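Local coordinates for DUF917 domain-containing protein (Chromobacterium violaceum, PDB 2O3I) that is of unknown function but belongs to the DUF917 family, with two domains that resemble those of S-methyl thiohydantoin desulfurase, at residues 36-41 and 47-52; 78-83 and 117-122. The protein carries 2 engineered substitutions. All coordinates share one frame; numbering follows the deposited sequence.

Contact 1: 36-41 and 47-52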
loop_
_atom_site.group_PDB
_atom_site.type_symbol
_atom_site.label_atom_id
_atom_site.label_comp_id
_atom_site.label_asym_id
_atom_site.label_seq_id
_atom_site.Cartn_x
_atom_site.Cartn_y
_atom_site.Cartn_z
ATOM N N ALA A 36 -17.435 23.356 -13.237
ATOM C CA ALA A 36 -17.715 23.850 -14.580
ATOM C C ALA A 36 -18.507 22.859 -15.430
ATOM O O ALA A 36 -19.251 23.265 -16.322
ATOM C CB ALA A 36 -16.416 24.201 -15.287
ATOM N N ASN A 37 -18.354 21.565 -15.151
ATOM C CA ASN A 37 -19.053 20.538 -15.920
ATOM C C ASN A 37 -20.317 19.985 -15.273
ATOM O O ASN A 37 -20.909 19.037 -15.790
ATOM C CB ASN A 37 -18.112 19.369 -16.232
ATOM C CG ASN A 37 -17.018 19.745 -17.213
ATOM O OD1 ASN A 37 -17.296 20.183 -18.332
ATOM N ND2 ASN A 37 -15.766 19.571 -16.800
ATOM N N PHE A 38 -20.731 20.556 -14.147
ATOM C CA PHE A 38 -21.933 20.077 -13.478
ATOM C C PHE A 38 -23.185 20.648 -14.122
ATOM O O PHE A 38 -23.440 21.845 -14.058
ATOM C CB PHE A 38 -21.928 20.455 -11.995
ATOM C CG PHE A 38 -23.124 19.939 -11.231
ATOM C CD1 PHE A 38 -23.808 20.765 -10.347
ATOM C CD2 PHE A 38 -23.559 18.625 -11.383
ATOM C CE1 PHE A 38 -24.911 20.295 -9.629
ATOM C CE2 PHE A 38 -24.662 18.147 -10.668
ATOM C CZ PHE A 38 -25.336 18.987 -9.791
ATOM N N ARG A 39 -23.967 19.777 -14.740
ATOM C CA ARG A 39 -25.213 20.169 -15.378
ATOM C C ARG A 39 -25.932 18.879 -15.754
ATOM O O ARG A 39 -25.286 17.867 -16.036
ATOM C CB ARG A 39 -24.936 21.007 -16.624
ATOM C CG ARG A 39 -24.113 20.287 -17.653
ATOM C CD ARG A 39 -23.762 21.192 -18.818
ATOM N NE ARG A 39 -23.066 20.445 -19.859
ATOM C CZ ARG A 39 -23.618 19.466 -20.572
ATOM N NH1 ARG A 39 -24.883 19.113 -20.361
ATOM N NH2 ARG A 39 -22.903 18.832 -21.495
ATOM N N LYS A 40 -27.259 18.900 -15.741
ATOM C CA LYS A 40 -28.001 17.691 -16.082
ATOM C C LYS A 40 -27.617 17.214 -17.483
ATOM O O LYS A 40 -27.509 18.007 -18.416
ATOM C CB LYS A 40 -29.512 17.944 -16.008
ATOM C CG LYS A 40 -30.350 16.667 -15.922
ATOM C CD LYS A 40 -31.840 16.982 -15.781
ATOM C CE LYS A 40 -32.656 15.731 -15.450
ATOM N NZ LYS A 40 -32.534 14.655 -16.483
ATOM N N GLY A 41 -27.396 15.913 -17.618
ATOM C CA GLY A 41 -27.024 15.363 -18.904
ATOM C C GLY A 41 -26.751 13.878 -18.815
ATOM O O GLY A 41 -27.328 13.176 -17.983
ATOM N N ASP A 47 -29.575 18.007 -11.813
ATOM C CA ASP A 47 -29.008 19.346 -11.699
ATOM C C ASP A 47 -29.047 19.861 -10.260
ATOM O O ASP A 47 -28.411 20.858 -9.924
ATOM C CB ASP A 47 -29.838 20.274 -12.597
ATOM C CG ASP A 47 -29.028 21.391 -13.193
ATOM O OD1 ASP A 47 -27.898 21.117 -13.654
ATOM O OD2 ASP A 47 -29.527 22.540 -13.223
ATOM N N LYS A 48 -29.808 19.173 -9.418
ATOM C CA LYS A 48 -29.983 19.562 -8.027
ATOM C C LYS A 48 -29.314 18.598 -7.057
ATOM O O LYS A 48 -29.354 17.382 -7.240
ATOM C CB LYS A 48 -31.479 19.656 -7.711
ATOM C CG LYS A 48 -32.222 20.699 -8.549
ATOM C CD LYS A 48 -33.736 20.613 -8.359
ATOM C CE LYS A 48 -34.441 21.857 -8.895
ATOM N NZ LYS A 48 -34.050 22.174 -10.300
ATOM N N VAL A 49 -28.703 19.159 -6.020
ATOM C CA VAL A 49 -28.021 18.369 -5.009
ATOM C C VAL A 49 -28.746 18.488 -3.676
ATOM O O VAL A 49 -28.816 19.564 -3.081
ATOM C CB VAL A 49 -26.555 18.834 -4.837
ATOM C CG1 VAL A 49 -25.891 18.061 -3.718
ATOM C CG2 VAL A 49 -25.786 18.638 -6.140
ATOM N N ARG A 50 -29.290 17.371 -3.216
ATOM C CA ARG A 50 -30.004 17.335 -1.953
ATOM C C ARG A 50 -29.007 17.345 -0.794
ATOM O O ARG A 50 -28.079 16.532 -0.760
ATOM C CB ARG A 50 -30.875 16.079 -1.902
ATOM C CG ARG A 50 -31.938 16.062 -0.815
ATOM C CD ARG A 50 -33.191 15.342 -1.331
ATOM N NE ARG A 50 -32.860 14.136 -2.096
ATOM C CZ ARG A 50 -32.403 13.003 -1.568
ATOM N NH1 ARG A 50 -32.222 12.903 -0.254
ATOM N NH2 ARG A 50 -32.109 11.970 -2.353
ATOM N N VAL A 51 -29.192 18.285 0.132
ATOM C CA VAL A 51 -28.332 18.400 1.308
ATOM C C VAL A 51 -29.199 18.221 2.546
ATOM O O VAL A 51 -30.190 18.923 2.710
ATOM C CB VAL A 51 -27.662 19.783 1.405
ATOM C CG1 VAL A 51 -26.667 19.786 2.566
ATOM C CG2 VAL A 51 -26.991 20.139 0.083
ATOM N N VAL A 52 -28.819 17.293 3.418
ATOM C CA VAL A 52 -29.588 17.018 4.631
ATOM C C VAL A 52 -28.784 17.245 5.915
ATOM O O VAL A 52 -27.548 17.189 5.910
ATOM C CB VAL A 52 -30.101 15.552 4.634
ATOM C CG1 VAL A 52 -30.982 15.298 3.415
ATOM C CG2 VAL A 52 -28.924 14.586 4.630
#
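The loop that leads from helix 28-35 to strand 49-52 doubles back so that Phe38, Arg39 and Lys40 meet Asp47 and Val49, at the point where the chain enters the eight-stranded mixed sheet. Val49, the first residue of the strand, pairs through its backbone with Leu5 of the edge strand 3-5, and strand 127-129 runs along the other side. The polar half of the contact centres on the Asp47 carboxylate. Lys40 N donates to Asp47 OD1 over 3.1 Å, and the bond is well short of straight, with an N-H...O angle of 136°. The donor stands above the carboxylate plane, 41° out of it. The same oxygen lies 3.3 Å from Arg39 CA, so it sits over the backbone where Arg39 joins Lys40. Beside it the aliphatic roots of two side chains touch, Lys40 CB to Asp47 CB at 4.1 Å, while the rest of the lysine leads off to the exposed surface.

The apolar half is carried by Phe38. With chi1 at -178°, CG lies opposite the backbone N and the ring extends toward the start of the strand. Its far end, CZ, meets Val49 CG2 at 3.7 Å, and CE1 comes within 3.6 Å of Asp47 O. The ring is further held by an edge-to-face contact with Tyr44 and by helix 111-124. Val49 reaches this helix as well, so ring and valine share a neighbour. A single bent backbone-to-carboxylate bond on the partly exposed side, next to a buried phenylalanine-valine pair, suggests that the polar bond supplements apolar packing, with the ring and the valine methyl on the buried side.

Contact 2: 78-83 and 117-122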
loop_
_atom_site.group_PDB
_atom_site.type_symbol
_atom_site.label_atom_id
_atom_site.label_comp_id
_atom_site.label_asym_id
_atom_site.label_seq_id
_atom_site.Cartn_x
_atom_site.Cartn_y
_atom_site.Cartn_z
ATOM N N GLN A 78 -11.653 16.773 -14.681
ATOM C CA GLN A 78 -12.833 17.462 -15.194
ATOM C C GLN A 78 -14.095 16.857 -14.578
ATOM O O GLN A 78 -15.052 17.566 -14.278
ATOM C CB GLN A 78 -12.913 17.333 -16.716
ATOM C CG GLN A 78 -11.883 18.129 -17.494
ATOM C CD GLN A 78 -12.048 19.624 -17.314
ATOM O OE1 GLN A 78 -11.545 20.205 -16.352
ATOM N NE2 GLN A 78 -12.772 20.255 -18.237
ATOM N N TRP A 79 -14.093 15.536 -14.414
ATOM C CA TRP A 79 -15.223 14.822 -13.815
ATOM C C TRP A 79 -14.680 13.983 -12.654
ATOM O O TRP A 79 -13.565 13.478 -12.720
ATOM C CB TRP A 79 -15.907 13.924 -14.852
ATOM C CG TRP A 79 -16.106 14.603 -16.180
ATOM C CD1 TRP A 79 -15.166 14.797 -17.154
ATOM C CD2 TRP A 79 -17.306 15.216 -16.657
ATOM N NE1 TRP A 79 -15.705 15.493 -18.207
ATOM C CE2 TRP A 79 -17.018 15.765 -17.930
ATOM C CE3 TRP A 79 -18.598 15.358 -16.135
ATOM C CZ2 TRP A 79 -17.973 16.443 -18.688
ATOM C CZ3 TRP A 79 -19.548 16.033 -16.887
ATOM C CH2 TRP A 79 -19.229 16.568 -18.152
ATOM N N PRO A 80 -15.457 13.834 -11.573
ATOM C CA PRO A 80 -14.998 13.051 -10.422
ATOM C C PRO A 80 -15.175 11.540 -10.560
ATOM O O PRO A 80 -15.831 10.909 -9.731
ATOM C CB PRO A 80 -15.833 13.621 -9.286
ATOM C CG PRO A 80 -17.144 13.859 -9.958
ATOM C CD PRO A 80 -16.748 14.485 -11.286
ATOM N N ASN A 81 -14.587 10.959 -11.601
ATOM C CA ASN A 81 -14.708 9.521 -11.815
ATOM C C ASN A 81 -14.198 8.702 -10.634
ATOM O O ASN A 81 -14.847 7.745 -10.211
ATOM C CB ASN A 81 -13.972 9.100 -13.093
ATOM C CG ASN A 81 -14.714 9.501 -14.354
ATOM O OD1 ASN A 81 -15.813 10.054 -14.288
ATOM N ND2 ASN A 81 -14.118 9.219 -15.510
ATOM N N GLY A 82 -13.041 9.078 -10.100
ATOM C CA GLY A 82 -12.482 8.351 -8.970
ATOM C C GLY A 82 -13.415 8.280 -7.771
ATOM O O GLY A 82 -13.747 7.186 -7.315
ATOM N N PRO A 83 -13.838 9.432 -7.223
ATOM C CA PRO A 83 -14.743 9.446 -6.068
ATOM C C PRO A 83 -16.060 8.721 -6.354
ATOM O O PRO A 83 -16.577 7.996 -5.507
ATOM C CB PRO A 83 -14.940 10.939 -5.806
ATOM C CG PRO A 83 -13.611 11.509 -6.178
ATOM C CD PRO A 83 -13.301 10.782 -7.479
ATOM N N ALA A 117 -18.162 15.835 -2.834
ATOM C CA ALA A 117 -19.286 15.140 -2.221
ATOM C C ALA A 117 -20.584 15.458 -2.956
ATOM O O ALA A 117 -21.400 14.564 -3.208
ATOM C CB ALA A 117 -19.413 15.530 -0.745
ATOM N N SER A 118 -20.776 16.730 -3.294
ATOM C CA SER A 118 -21.977 17.151 -3.990
ATOM C C SER A 118 -22.111 16.487 -5.363
ATOM O O SER A 118 -23.176 15.991 -5.730
ATOM C CB SER A 118 -21.979 18.672 -4.144
ATOM O OG SER A 118 -22.076 19.310 -2.879
ATOM N N LEU A 119 -21.026 16.481 -6.120
ATOM C CA LEU A 119 -21.047 15.892 -7.441
ATOM C C LEU A 119 -21.306 14.391 -7.375
ATOM O O LEU A 119 -22.033 13.847 -8.212
ATOM C CB LEU A 119 -19.728 16.184 -8.167
ATOM C CG LEU A 119 -19.445 17.668 -8.440
ATOM C CD1 LEU A 119 -18.125 17.810 -9.190
ATOM C CD2 LEU A 119 -20.596 18.278 -9.241
ATOM N N VAL A 120 -20.724 13.728 -6.377
ATOM C CA VAL A 120 -20.911 12.294 -6.221
ATOM C C VAL A 120 -22.368 11.963 -5.874
ATOM O O VAL A 120 -22.947 11.021 -6.426
ATOM C CB VAL A 120 -19.973 11.725 -5.138
ATOM C CG1 VAL A 120 -20.334 10.274 -4.845
ATOM C CG2 VAL A 120 -18.520 11.817 -5.606
ATOM N N ALA A 121 -22.956 12.741 -4.970
ATOM C CA ALA A 121 -24.346 12.535 -4.566
ATOM C C ALA A 121 -25.285 12.714 -5.768
ATOM O O ALA A 121 -26.198 11.918 -5.981
ATOM C CB ALA A 121 -24.717 13.520 -3.456
ATOM N N ALA A 122 -25.053 13.765 -6.547
ATOM C CA ALA A 122 -25.865 14.043 -7.729
ATOM C C ALA A 122 -25.763 12.892 -8.718
ATOM O O ALA A 122 -26.744 12.512 -9.351
ATOM C CB ALA A 122 -25.395 15.331 -8.393
#
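The connecting helices of two successive beta-alpha-beta crossovers (strands 61-69, 101-105 and 127-129), 81-96 and 111-124, pack together where the first begins, and the residues that meet there are two prolines, a leucine and a valine, all buried. Pro80 is the N-cap residue of helix 81-96 and the centre of an inverse gamma turn, closed by a weak bond of 2.9 Å from Asn81 N to Trp79 O. This tight bend carries the chain into the helix with the Pro80 ring directed at the neighbouring helix. There its CG rests on Leu119 CB at 3.9 Å, and Leu119 CD1 approaches the same carbon at 4.1 Å; the two side chains cross at about a right angle. In the leucine, chi1 of -63° sets CG opposite the carbonyl carbon and chi2 of -179° turns CD1 to the Pro80 ring.

Polar groups hold the helix start from elsewhere: Gly82 N binds Glu161 OE2, and the amide of Asn81 bonds to Tyr43 OH through OD1 and to Glu161 O through ND2. Pro80 and Leu119 also both reach Leu34 of helix 28-35 and Tyr44, so the pair lies among apolar groups.

One residue further along helix 111-124, Val120 takes up the packing with Pro83, whose CA is 6.8 Å from its own. The valine also lies against Val84 and Ala87 of helix 81-96, while Pro83 is backed by Val65 and Tyr67 of strand 61-69. The closest approach here belongs to one valine methyl, Val120 CG2, which lies 3.7 Å from Pro83 CB.

In the fold
Contact 2 is buried throughout and wholly apolar, a helix-to-helix seam next to strand 61-69, whereas contact 1 lies nearer the surface and adds a backbone-to-carboxylate bond to its buried half. The two are centred 10 Å apart and share helix 111-124 as a common support: Phe38 of contact 1 packs its CG 3.6 Å from Leu119 CD2, and its CE2 3.7 Å from Ala122 CB. A polar link joins their outer parts, a probable hydrogen bond of 3.3 Å from Asn37 ND2 to Gln78 O. Along the chain, 36-41 and 47-52 meet across a short loop that runs into strand 49-52, while 78-83 and 117-122 bring together separate helices.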